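Local coordinates for protein 4-alpha-glucanotransferase (Corynebacterium glutamicum, PDB 5B68) that belongs to the amylomaltase, or disproportionating enzyme, family of 4-alpha-glucanotransferases, built on a TIM-barrel-type catalytic domain with an N-terminal beta-sandwich domain, at residues G15-Y20 against G480-R484; I248-P254 against D364-A368; A599-D603 against R614-G618. All blocks are in the same frame, centred on the assembly; numbering follows the deposited sequence.

Interaction 1 of 3, residues G15-Y20 against G480-R484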
ATOM      1  N   GLY A  15      24.223   2.580   1.715  1.00 19.45           N
ATOM      2  CA  GLY A  15      23.189   2.109   2.587  1.00 20.38           C
ATOM      3  C   GLY A  15      22.834   0.641   2.440  1.00 20.26           C
ATOM      4  O   GLY A  15      21.682   0.254   2.720  1.00 20.90           O
ATOM      5  N   VAL A  16      23.821  -0.194   2.128  1.00 18.58           N
ATOM      6  CA  VAL A  16      23.585  -1.589   1.926  1.00 20.99           C
ATOM      7  C   VAL A  16      24.081  -2.256   3.176  1.00 23.18           C
ATOM      8  O   VAL A  16      25.248  -2.071   3.559  1.00 21.07           O
ATOM      9  CB  VAL A  16      24.310  -2.125   0.707  1.00 21.63           C
ATOM     10  CG1 VAL A  16      24.037  -3.632   0.543  1.00 20.36           C
ATOM     11  CG2 VAL A  16      23.889  -1.351  -0.544  1.00 23.39           C
ATOM     12  N   ALA A  17      23.197  -2.975   3.845  1.00 25.43           N
ATOM     13  CA  ALA A  17      23.587  -3.635   5.133  1.00 24.78           C
ATOM     14  C   ALA A  17      24.569  -4.764   4.866  1.00 22.93           C
ATOM     15  O   ALA A  17      24.402  -5.600   3.938  1.00 22.24           O
ATOM     16  CB  ALA A  17      22.360  -4.200   5.847  1.00 26.19           C
ATOM     17  N   THR A  18      25.575  -4.841   5.733  1.00 23.36           N
ATOM     18  CA  THR A  18      26.595  -5.942   5.630  1.00 25.26           C
ATOM     19  C   THR A  18      26.333  -7.123   6.570  1.00 26.24           C
ATOM     20  O   THR A  18      27.037  -8.148   6.528  1.00 28.46           O
ATOM     21  CB  THR A  18      27.987  -5.409   5.923  1.00 23.67           C
ATOM     22  OG1 THR A  18      28.053  -4.910   7.262  1.00 21.79           O
ATOM     23  CG2 THR A  18      28.355  -4.271   4.932  1.00 23.58           C
ATOM     24  N   SER A  19      25.379  -6.938   7.477  1.00 27.57           N
ATOM     25  CA  SER A  19      24.857  -8.064   8.258  1.00 27.62           C
ATOM     26  C   SER A  19      23.462  -7.722   8.745  1.00 31.66           C
ATOM     27  O   SER A  19      23.077  -6.572   8.709  1.00 31.72           O
ATOM     28  CB  SER A  19      25.748  -8.288   9.492  1.00 29.64           C
ATOM     29  OG  SER A  19      25.826  -7.095  10.257  1.00 34.41           O
ATOM     30  N   TYR A  20      22.740  -8.707   9.255  1.00 32.31           N
ATOM     31  CA  TYR A  20      21.385  -8.451   9.804  1.00 30.70           C
ATOM     32  C   TYR A  20      20.971  -9.588  10.745  1.00 36.91           C
ATOM     33  O   TYR A  20      21.663 -10.629  10.823  1.00 32.94           O
ATOM     34  CB  TYR A  20      20.375  -8.242   8.650  1.00 30.57           C
ATOM     35  CG  TYR A  20      20.235  -9.396   7.741  1.00 30.51           C
ATOM     36  CD1 TYR A  20      19.299 -10.378   7.984  1.00 34.92           C
ATOM     37  CD2 TYR A  20      21.035  -9.519   6.598  1.00 28.79           C
ATOM     38  CE1 TYR A  20      19.184 -11.483   7.148  1.00 34.65           C
ATOM     39  CE2 TYR A  20      20.905 -10.596   5.761  1.00 31.53           C
ATOM     40  CZ  TYR A  20      20.004 -11.574   6.042  1.00 31.94           C
ATOM     41  OH  TYR A  20      19.913 -12.642   5.223  1.00 38.23           O
ATOM     42  N   GLY A 480      19.752 -12.402   0.457  1.00 24.54           N
ATOM     43  CA  GLY A 480      19.465 -10.978   0.467  1.00 24.58           C
ATOM     44  C   GLY A 480      20.096 -10.214   1.603  1.00 24.22           C
ATOM     45  O   GLY A 480      20.874 -10.732   2.452  1.00 23.00           O
ATOM     46  N   THR A 481      19.784  -8.920   1.574  1.00 20.78           N
ATOM     47  CA  THR A 481      20.187  -8.007   2.601  1.00 22.84           C
ATOM     48  C   THR A 481      19.249  -6.792   2.609  1.00 22.31           C
ATOM     49  O   THR A 481      18.340  -6.748   1.787  1.00 22.61           O
ATOM     50  CB  THR A 481      21.642  -7.580   2.437  1.00 20.85           C
ATOM     51  OG1 THR A 481      22.027  -6.899   3.613  1.00 22.97           O
ATOM     52  CG2 THR A 481      21.904  -6.725   1.216  1.00 22.95           C
ATOM     53  N   TYR A 482      19.471  -5.871   3.533  1.00 22.83           N
ATOM     54  CA  TYR A 482      18.671  -4.680   3.667  1.00 20.13           C
ATOM     55  C   TYR A 482      19.297  -3.527   2.914  1.00 21.20           C
ATOM     56  O   TYR A 482      20.489  -3.367   2.925  1.00 19.58           O
ATOM     57  CB  TYR A 482      18.525  -4.298   5.138  1.00 22.11           C
ATOM     58  CG  TYR A 482      17.508  -5.138   5.838  1.00 23.98           C
ATOM     59  CD1 TYR A 482      16.168  -4.896   5.656  1.00 24.30           C
ATOM     60  CD2 TYR A 482      17.879  -6.219   6.617  1.00 26.85           C
ATOM     61  CE1 TYR A 482      15.223  -5.673   6.254  1.00 26.67           C
ATOM     62  CE2 TYR A 482      16.933  -7.006   7.224  1.00 27.69           C
ATOM     63  CZ  TYR A 482      15.606  -6.723   7.035  1.00 28.79           C
ATOM     64  OH  TYR A 482      14.643  -7.476   7.622  1.00 34.53           O
ATOM     65  N   ILE A 483      18.466  -2.755   2.247  1.00 20.34           N
ATOM     66  CA  ILE A 483      18.873  -1.430   1.748  1.00 21.56           C
ATOM     67  C   ILE A 483      18.089  -0.395   2.492  1.00 20.28           C
ATOM     68  O   ILE A 483      16.887  -0.539   2.683  1.00 20.19           O
ATOM     69  CB  ILE A 483      18.702  -1.253   0.232  1.00 22.85           C
ATOM     70  CG1 ILE A 483      17.286  -1.544  -0.228  1.00 24.94           C
ATOM     71  CG2 ILE A 483      19.674  -2.158  -0.497  1.00 23.51           C
ATOM     72  CD1 ILE A 483      17.141  -1.261  -1.739  1.00 26.09           C
ATOM     73  N   ARG A 484      18.786   0.638   2.929  0.50 20.93           N
ATOM     74  CA  ARG A 484      18.236   1.760   3.707  0.50 21.31           C
ATOM     75  C   ARG A 484      17.635   2.861   2.828  0.50 20.07           C
ATOM     76  O   ARG A 484      18.203   3.180   1.780  0.50 21.75           O
ATOM     77  CB  ARG A 484      19.393   2.310   4.578  0.50 22.82           C
ATOM     78  CG  ARG A 484      19.161   3.595   5.347  0.50 25.34           C
ATOM     79  CD  ARG A 484      20.073   3.804   6.567  0.50 27.57           C
ATOM     80  NE  ARG A 484      21.523   3.609   6.423  0.50 31.42           N
ATOM     81  CZ  ARG A 484      22.315   4.347   5.663  0.50 31.72           C
ATOM     82  NH1 ARG A 484      21.802   5.300   4.914  0.50 34.79           N
ATOM     83  NH2 ARG A 484      23.613   4.115   5.656  0.50 35.22           N
TER
HETATM   84  O   HOH W   1      22.061 -12.934   3.042  1.00 35.88           O
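Tyr20, Gly15 and Tyr482 lose the most surface here, 73, 67 and 66 Å² of a total of 431 Å². The ring of Tyr20 receives the edge of Tyr482 in an offset edge-to-face pair, with centroids 5.8 Å apart and planes at 82°. Tyr482 CD2 also lies 3.8 Å from Tyr20 CB. Phe469 of the neighbouring strand packs edge-to-face on both tyrosines and makes the pair a trio. At its far end Tyr20 OH donates to water 1 (3.1 Å), which donates in turn to Gly480 O (2.6 Å).

Gly15 ends helix 5-13 in a Schellman motif with positive phi (69°), and an ideal CB would sit only 3.4 Å from Arg484 CB. The bare backbone therefore lets the chains close in: Arg484 N donates to Gly15 O (2.9 Å, 162°), and the same oxygen takes a CA-H...O contact from Ile483 CA (3.4 Å). Ala17 N to Tyr482 O (2.9 Å, 176°) completes a single beta bridge at Val16 and Ile483, whose CA atoms are 4.7 Å apart. Thr481 OG1, donating to Ala17 O (2.7 Å), carries the pairing one step further with a side chain.

Strand 481-484 is outermost in its four-stranded antiparallel sheet, so this bridge joins the N-terminal region to that sheet's edge. Two main-chain bonds fix the alignment, while the tyrosine pair adds aromatic packing beside it.

Interaction 2 of 3, residues I248-P254 against D364-A368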
ATOM      1  N   ILE A 248     -15.053  -0.467 -12.698  1.00 20.96           N
ATOM      2  CA  ILE A 248     -16.006   0.408 -13.251  1.00 19.61           C
ATOM      3  C   ILE A 248     -17.366  -0.295 -13.387  1.00 21.69           C
ATOM      4  O   ILE A 248     -17.422  -1.458 -13.880  1.00 20.03           O
ATOM      5  CB  ILE A 248     -15.574   0.870 -14.641  1.00 20.96           C
ATOM      6  CG1 ILE A 248     -14.312   1.770 -14.553  1.00 21.76           C
ATOM      7  CG2 ILE A 248     -16.691   1.628 -15.302  1.00 20.58           C
ATOM      8  CD1 ILE A 248     -13.713   2.054 -15.929  1.00 21.65           C
ATOM      9  N   ARG A 249     -18.433   0.370 -12.961  1.00 20.59           N
ATOM     10  CA  ARG A 249     -19.770  -0.104 -13.275  1.00 22.14           C
ATOM     11  C   ARG A 249     -20.197   0.636 -14.506  1.00 21.02           C
ATOM     12  O   ARG A 249     -20.455   1.816 -14.475  1.00 20.30           O
ATOM     13  CB  ARG A 249     -20.784   0.183 -12.188  1.00 24.32           C
ATOM     14  CG  ARG A 249     -22.179  -0.219 -12.639  1.00 24.89           C
ATOM     15  CD  ARG A 249     -23.182  -0.373 -11.522  1.00 26.16           C
ATOM     16  NE  ARG A 249     -22.876  -1.451 -10.602  1.00 25.04           N
ATOM     17  CZ  ARG A 249     -23.699  -1.813  -9.636  1.00 24.51           C
ATOM     18  NH1 ARG A 249     -24.847  -1.184  -9.513  1.00 25.15           N
ATOM     19  NH2 ARG A 249     -23.384  -2.774  -8.799  1.00 23.17           N
ATOM     20  N   VAL A 250     -20.295  -0.089 -15.593  1.00 21.45           N
ATOM     21  CA  VAL A 250     -20.434   0.592 -16.881  1.00 25.12           C
ATOM     22  C   VAL A 250     -21.739   1.296 -17.025  1.00 23.42           C
ATOM     23  O   VAL A 250     -21.846   2.365 -17.670  1.00 22.04           O
ATOM     24  CB  VAL A 250     -20.141  -0.379 -18.074  1.00 24.53           C
ATOM     25  CG1 VAL A 250     -18.764  -1.023 -17.962  1.00 25.48           C
ATOM     26  CG2 VAL A 250     -21.246  -1.433 -18.238  1.00 27.97           C
ATOM     27  N   GLU A 251     -22.789   0.694 -16.441  1.00 23.49           N
ATOM     28  CA  GLU A 251     -24.125   1.298 -16.451  1.00 25.09           C
ATOM     29  C   GLU A 251     -24.225   2.645 -15.733  1.00 25.21           C
ATOM     30  O   GLU A 251     -25.129   3.419 -16.024  1.00 24.31           O
ATOM     31  CB  GLU A 251     -25.219   0.325 -15.925  1.00 26.53           C
ATOM     32  CG  GLU A 251     -25.321  -1.004 -16.670  1.00 27.37           C
ATOM     33  CD  GLU A 251     -24.483  -2.120 -16.093  1.00 28.36           C
ATOM     34  OE1 GLU A 251     -23.488  -1.857 -15.304  1.00 25.89           O
ATOM     35  OE2 GLU A 251     -24.808  -3.279 -16.428  1.00 26.95           O
ATOM     36  N   ASP A 252     -23.282   2.955 -14.832  1.00 25.24           N
ATOM     37  CA  ASP A 252     -23.275   4.278 -14.177  1.00 24.71           C
ATOM     38  C   ASP A 252     -22.575   5.385 -14.969  1.00 24.16           C
ATOM     39  O   ASP A 252     -22.632   6.575 -14.589  1.00 23.10           O
ATOM     40  CB  ASP A 252     -22.544   4.158 -12.799  1.00 28.95           C
ATOM     41  CG  ASP A 252     -23.324   3.368 -11.773  1.00 29.36           C
ATOM     42  OD1 ASP A 252     -24.502   3.015 -12.016  1.00 29.01           O
ATOM     43  OD2 ASP A 252     -22.749   3.056 -10.718  1.00 27.03           O
ATOM     44  N   ILE A 253     -21.959   5.047 -16.101  1.00 24.53           N
ATOM     45  CA  ILE A 253     -21.289   6.079 -16.867  1.00 24.49           C
ATOM     46  C   ILE A 253     -22.389   6.949 -17.552  1.00 28.45           C
ATOM     47  O   ILE A 253     -23.233   6.394 -18.247  1.00 29.75           O
ATOM     48  CB  ILE A 253     -20.328   5.485 -17.912  1.00 25.55           C
ATOM     49  CG1 ILE A 253     -19.268   4.527 -17.329  1.00 23.20           C
ATOM     50  CG2 ILE A 253     -19.662   6.634 -18.681  1.00 25.25           C
ATOM     51  CD1 ILE A 253     -18.632   3.572 -18.343  1.00 24.45           C
ATOM     52  N   PRO A 254     -22.380   8.276 -17.397  1.00 27.74           N
ATOM     53  CA  PRO A 254     -23.469   9.039 -18.015  1.00 31.52           C
ATOM     54  C   PRO A 254     -23.644   8.767 -19.528  1.00 33.92           C
ATOM     55  O   PRO A 254     -24.778   8.682 -19.990  1.00 35.65           O
ATOM     56  CB  PRO A 254     -23.060  10.494 -17.785  1.00 31.27           C
ATOM     57  CG  PRO A 254     -22.374  10.435 -16.450  1.00 31.73           C
ATOM     58  CD  PRO A 254     -21.587   9.147 -16.491  1.00 32.01           C
ATOM     59  N   ASP A 364     -11.710   7.681 -11.524  1.00 18.98           N
ATOM     60  CA  ASP A 364     -11.688   8.859 -10.651  1.00 20.29           C
ATOM     61  C   ASP A 364     -13.085   9.297 -10.239  1.00 24.50           C
ATOM     62  O   ASP A 364     -13.359   9.556  -9.045  1.00 20.25           O
ATOM     63  CB  ASP A 364     -10.931  10.035 -11.318  1.00 20.83           C
ATOM     64  CG  ASP A 364     -10.885  11.291 -10.438  1.00 22.32           C
ATOM     65  OD1 ASP A 364      -9.958  11.383  -9.624  1.00 25.34           O
ATOM     66  OD2 ASP A 364     -11.756  12.137 -10.473  1.00 25.03           O
ATOM     67  N   GLU A 365     -13.976   9.469 -11.205  1.00 20.95           N
ATOM     68  CA  GLU A 365     -15.281   9.968 -10.843  1.00 22.23           C
ATOM     69  C   GLU A 365     -16.135   8.914 -10.086  1.00 19.23           C
ATOM     70  O   GLU A 365     -16.954   9.323  -9.269  1.00 21.87           O
ATOM     71  CB  GLU A 365     -16.028  10.565 -12.058  1.00 25.62           C
ATOM     72  CG  GLU A 365     -16.530   9.568 -13.064  1.00 28.74           C
ATOM     73  CD  GLU A 365     -17.264  10.246 -14.274  1.00 32.38           C
ATOM     74  OE1 GLU A 365     -17.640   9.542 -15.252  1.00 32.35           O
ATOM     75  OE2 GLU A 365     -17.439  11.492 -14.225  1.00 28.42           O
ATOM     76  N   GLN A 366     -15.986   7.622 -10.377  1.00 19.44           N
ATOM     77  CA  GLN A 366     -16.791   6.620  -9.672  1.00 19.75           C
ATOM     78  C   GLN A 366     -16.312   6.473  -8.240  1.00 20.93           C
ATOM     79  O   GLN A 366     -17.133   6.298  -7.329  1.00 18.97           O
ATOM     80  CB  GLN A 366     -16.787   5.262 -10.389  1.00 19.65           C
ATOM     81  CG  GLN A 366     -17.626   5.416 -11.692  1.00 19.43           C
ATOM     82  CD  GLN A 366     -18.158   4.143 -12.296  1.00 21.67           C
ATOM     83  OE1 GLN A 366     -18.019   3.032 -11.772  1.00 22.05           O
ATOM     84  NE2 GLN A 366     -18.685   4.297 -13.518  1.00 24.92           N
ATOM     85  N   LEU A 367     -15.000   6.578  -8.061  1.00 20.21           N
ATOM     86  CA  LEU A 367     -14.427   6.562  -6.680  1.00 19.06           C
ATOM     87  C   LEU A 367     -14.793   7.792  -5.904  1.00 19.57           C
ATOM     88  O   LEU A 367     -15.077   7.715  -4.714  1.00 19.39           O
ATOM     89  CB  LEU A 367     -12.920   6.458  -6.743  1.00 20.68           C
ATOM     90  CG  LEU A 367     -12.325   5.104  -6.952  1.00 24.02           C
ATOM     91  CD1 LEU A 367     -10.830   5.213  -7.134  1.00 27.89           C
ATOM     92  CD2 LEU A 367     -12.622   4.253  -5.693  1.00 23.48           C
ATOM     93  N   ALA A 368     -14.776   8.962  -6.551  1.00 17.43           N
ATOM     94  CA  ALA A 368     -15.264  10.164  -5.889  1.00 18.11           C
ATOM     95  C   ALA A 368     -16.724  10.016  -5.454  1.00 20.72           C
ATOM     96  O   ALA A 368     -17.074  10.427  -4.366  1.00 20.68           O
ATOM     97  CB  ALA A 368     -15.165  11.356  -6.803  1.00 19.43           C
TER
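Gln366 dominates this contact, which ties the loop between strand 215-218 and helix 261-277 to helix 349-376: it loses 95 Å² of the 194 Å² buried, and its side chain makes both hydrogen bonds. With chi1 in m (-71°) and chi2 in t (-159°), it carries its amide across to Arg249, so that Arg249 N donates to Gln366 OE1 (2.9 Å, 166°) and Gln366 NE2 donates to Arg249 O (3.2 Å, 152°).

Ile248 CG2 and Ile253 CG1 line the NE2 end, at 3.8 and 3.9 Å from Gln366 NE2. Arg249, t at chi1 and chi2 and turning at chi3 (m, -65°), leads its end away from the helix to salt bridges with Asp197 and Asp200. Arg249 O also accepts from Asp252 N (3.1 Å) in the 3-10 turn 250-252.

Because Gln366 meets both the N-H and the C=O of Arg249, the link rests on the main chain of that residue, which leaves the Arg249 side chain to its salt bridges.

Interaction 3 of 3, residues A599-D603 against R614-G618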
ATOM      1  N   ALA A 599      -8.285 -20.285  24.367  1.00 25.85           N
ATOM      2  CA  ALA A 599      -8.860 -20.313  25.710  1.00 27.12           C
ATOM      3  C   ALA A 599      -8.355 -19.211  26.506  1.00 25.72           C
ATOM      4  O   ALA A 599      -9.101 -18.513  27.189  1.00 28.23           O
ATOM      5  CB  ALA A 599      -8.565 -21.678  26.404  1.00 28.61           C
ATOM      6  N   GLU A 600      -7.045 -19.001  26.431  1.00 27.64           N
ATOM      7  CA  GLU A 600      -6.408 -17.936  27.143  1.00 27.82           C
ATOM      8  C   GLU A 600      -6.964 -16.560  26.741  1.00 26.80           C
ATOM      9  O   GLU A 600      -7.104 -15.645  27.605  1.00 26.73           O
ATOM     10  CB  GLU A 600      -4.872 -17.986  26.935  1.00 31.60           C
ATOM     11  CG  GLU A 600      -4.181 -19.047  27.800  1.00 34.98           C
ATOM     12  CD  GLU A 600      -2.687 -19.176  27.522  1.00 35.69           C
ATOM     13  OE1 GLU A 600      -2.002 -18.157  27.660  1.00 31.48           O
ATOM     14  OE2 GLU A 600      -2.230 -20.304  27.230  1.00 37.28           O
ATOM     15  N   ILE A 601      -7.240 -16.401  25.439  1.00 25.57           N
ATOM     16  CA  ILE A 601      -7.809 -15.126  24.941  1.00 23.23           C
ATOM     17  C   ILE A 601      -9.239 -14.929  25.465  1.00 24.10           C
ATOM     18  O   ILE A 601      -9.597 -13.813  25.911  1.00 25.33           O
ATOM     19  CB  ILE A 601      -7.846 -15.108  23.392  1.00 25.13           C
ATOM     20  CG1 ILE A 601      -6.406 -14.959  22.839  1.00 27.12           C
ATOM     21  CG2 ILE A 601      -8.714 -13.955  22.874  1.00 26.95           C
ATOM     22  CD1 ILE A 601      -6.330 -15.072  21.328  1.00 27.01           C
ATOM     23  N   LEU A 602     -10.015 -16.010  25.431  1.00 22.79           N
ATOM     24  CA  LEU A 602     -11.390 -15.962  25.915  1.00 24.53           C
ATOM     25  C   LEU A 602     -11.403 -15.654  27.417  1.00 24.68           C
ATOM     26  O   LEU A 602     -12.273 -14.914  27.895  1.00 22.74           O
ATOM     27  CB  LEU A 602     -12.113 -17.271  25.596  1.00 25.48           C
ATOM     28  CG  LEU A 602     -12.300 -17.561  24.076  1.00 24.03           C
ATOM     29  CD1 LEU A 602     -12.740 -18.994  23.856  1.00 26.20           C
ATOM     30  CD2 LEU A 602     -13.271 -16.604  23.380  1.00 25.23           C
ATOM     31  N   ASP A 603     -10.443 -16.229  28.177  1.00 27.57           N
ATOM     32  CA  ASP A 603     -10.283 -15.838  29.589  1.00 25.57           C
ATOM     33  C   ASP A 603      -9.943 -14.391  29.772  1.00 26.98           C
ATOM     34  O   ASP A 603     -10.426 -13.720  30.708  1.00 24.80           O
ATOM     35  CB  ASP A 603      -9.236 -16.721  30.302  1.00 30.52           C
ATOM     36  CG  ASP A 603      -9.767 -18.123  30.615  1.00 31.34           C
ATOM     37  OD1 ASP A 603     -11.010 -18.360  30.537  1.00 31.69           O
ATOM     38  OD2 ASP A 603      -8.898 -18.997  30.843  1.00 30.14           O
ATOM     39  N   ARG A 614     -16.401 -18.372  31.972  1.00 28.22           N
ATOM     40  CA  ARG A 614     -16.568 -19.806  31.982  1.00 30.46           C
ATOM     41  C   ARG A 614     -15.352 -20.600  32.399  1.00 34.02           C
ATOM     42  O   ARG A 614     -15.453 -21.802  32.554  1.00 35.42           O
ATOM     43  CB  ARG A 614     -16.982 -20.300  30.620  1.00 31.63           C
ATOM     44  CG  ARG A 614     -18.273 -19.721  30.138  1.00 36.51           C
ATOM     45  CD  ARG A 614     -18.717 -20.444  28.907  1.00 40.64           C
ATOM     46  NE  ARG A 614     -19.822 -19.761  28.275  1.00 50.36           N
ATOM     47  CZ  ARG A 614     -20.770 -20.388  27.607  1.00 55.41           C
ATOM     48  NH1 ARG A 614     -20.722 -21.701  27.497  1.00 59.44           N
ATOM     49  NH2 ARG A 614     -21.749 -19.711  27.054  1.00 53.95           N
ATOM     50  N   GLU A 615     -14.201 -19.958  32.525  1.00 35.50           N
ATOM     51  CA  GLU A 615     -12.955 -20.698  32.671  1.00 36.18           C
ATOM     52  C   GLU A 615     -12.750 -21.600  31.457  1.00 34.26           C
ATOM     53  O   GLU A 615     -12.997 -22.780  31.493  1.00 27.98           O
ATOM     54  CB  GLU A 615     -12.911 -21.470  33.982  1.00 39.36           C
ATOM     55  CG  GLU A 615     -13.028 -20.581  35.205  1.00 43.60           C
ATOM     56  CD  GLU A 615     -11.881 -19.603  35.342  1.00 52.00           C
ATOM     57  OE1 GLU A 615     -12.001 -18.652  36.127  1.00 53.84           O
ATOM     58  OE2 GLU A 615     -10.853 -19.779  34.664  1.00 60.93           O
ATOM     59  N   TYR A 616     -12.405 -20.962  30.349  1.00 27.79           N
ATOM     60  CA  TYR A 616     -12.263 -21.589  29.042  1.00 30.05           C
ATOM     61  C   TYR A 616     -11.177 -22.658  28.896  1.00 27.08           C
ATOM     62  O   TYR A 616     -11.322 -23.565  28.123  1.00 30.88           O
ATOM     63  CB  TYR A 616     -12.163 -20.512  27.955  1.00 26.63           C
ATOM     64  CG  TYR A 616     -13.414 -19.666  27.873  1.00 24.95           C
ATOM     65  CD1 TYR A 616     -13.561 -18.544  28.656  1.00 24.47           C
ATOM     66  CD2 TYR A 616     -14.443 -20.005  27.029  1.00 23.68           C
ATOM     67  CE1 TYR A 616     -14.700 -17.779  28.593  1.00 27.50           C
ATOM     68  CE2 TYR A 616     -15.586 -19.247  26.958  1.00 27.44           C
ATOM     69  CZ  TYR A 616     -15.708 -18.137  27.746  1.00 26.00           C
ATOM     70  OH  TYR A 616     -16.836 -17.389  27.679  1.00 27.51           O
ATOM     71  N   VAL A 617     -10.072 -22.506  29.593  1.00 28.79           N
ATOM     72  CA  VAL A 617      -8.974 -23.490  29.532  1.00 34.01           C
ATOM     73  C   VAL A 617      -9.520 -24.757  30.146  1.00 39.30           C
ATOM     74  O   VAL A 617      -9.852 -24.774  31.316  1.00 39.09           O
ATOM     75  CB  VAL A 617      -7.712 -23.040  30.327  1.00 38.35           C
ATOM     76  CG1 VAL A 617      -6.629 -24.129  30.357  1.00 39.45           C
ATOM     77  CG2 VAL A 617      -7.131 -21.731  29.767  1.00 38.42           C
ATOM     78  N   GLY A 618      -9.650 -25.783  29.337  1.00 39.48           N
ATOM     79  CA  GLY A 618     -10.139 -27.054  29.804  1.00 44.15           C
ATOM     80  C   GLY A 618     -11.351 -27.461  29.018  1.00 45.86           C
ATOM     81  O   GLY A 618     -11.603 -28.653  28.886  1.00 49.80           O
TER
HETATM   82  O   HOH W   2     -13.193 -17.248  32.249  1.00 27.26           O
HETATM   83  O   HOH W   3      -9.475 -20.975  32.470  1.00 34.71           O
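Ala599 starts the contact on helix 587-607, its CA 4.9 Å from that of Tyr616. Its CB points toward the 614-618 loop and touches Tyr616 CB at 4.1 Å and Val617 CG2 at 3.7 Å, so this small residue lets the loop come close. Glu600 points away and adds little beyond Glu600 CG to Val617 CG2 at 4.4 Å.

Two positions on, Leu602 turns back toward the loop. Its CB lies 3.7 Å from the centroid of the Tyr616 ring and 18° off the ring normal, a CH-pi contact over the face. Leu630 and Leu634 of helix 627-639 pack on the same leucine, while Tyr616 OH is hydrogen-bonded to Pro612 O.

Asp603 then brings in the polar part. Tyr616 N donates to Asp603 OD1 (3.0 Å, 153°), and that oxygen also lies near the plane of the tyrosine ring at its edge, 3.2 Å from Tyr616 CD1. Water 2 donates to Asp603 OD1 (3.0 Å) and accepts from Glu615 N (2.9 Å). Water 3 donates to Asp603 OD2 (2.6 Å) and to Glu615 OE2 (2.9 Å), with a weak bond from Val617 N (3.3 Å).

The contact folds the chain back on the helix it has just left. Asp603 OD2 and Glu615 OE2 stand only 4.4 Å apart, and a water donating to both implies that solvent helps the structure tolerate these like charges.

Interaction 1 is the most buried of the three, with six of nine touching residues buried; interactions 2 and 3 are partly buried, and interaction 3 lies farthest out, its centre 36 Å from the chain centre against 23 Å for the others. They share no elements. Interaction 1 joins segments 460 residues apart along the sequence and encloses interaction 2 within that loop, whereas interaction 3 is a local return whose segments are 11 residues apart at their closest ends. Chemistry follows place: main-chain pairing with aromatic packing in the first, an amide side chain hydrogen-bonded to a loop's main chain in the second, and a carboxylate with waters in the third. Their centres stand 43 to 49 Å apart, and none touch.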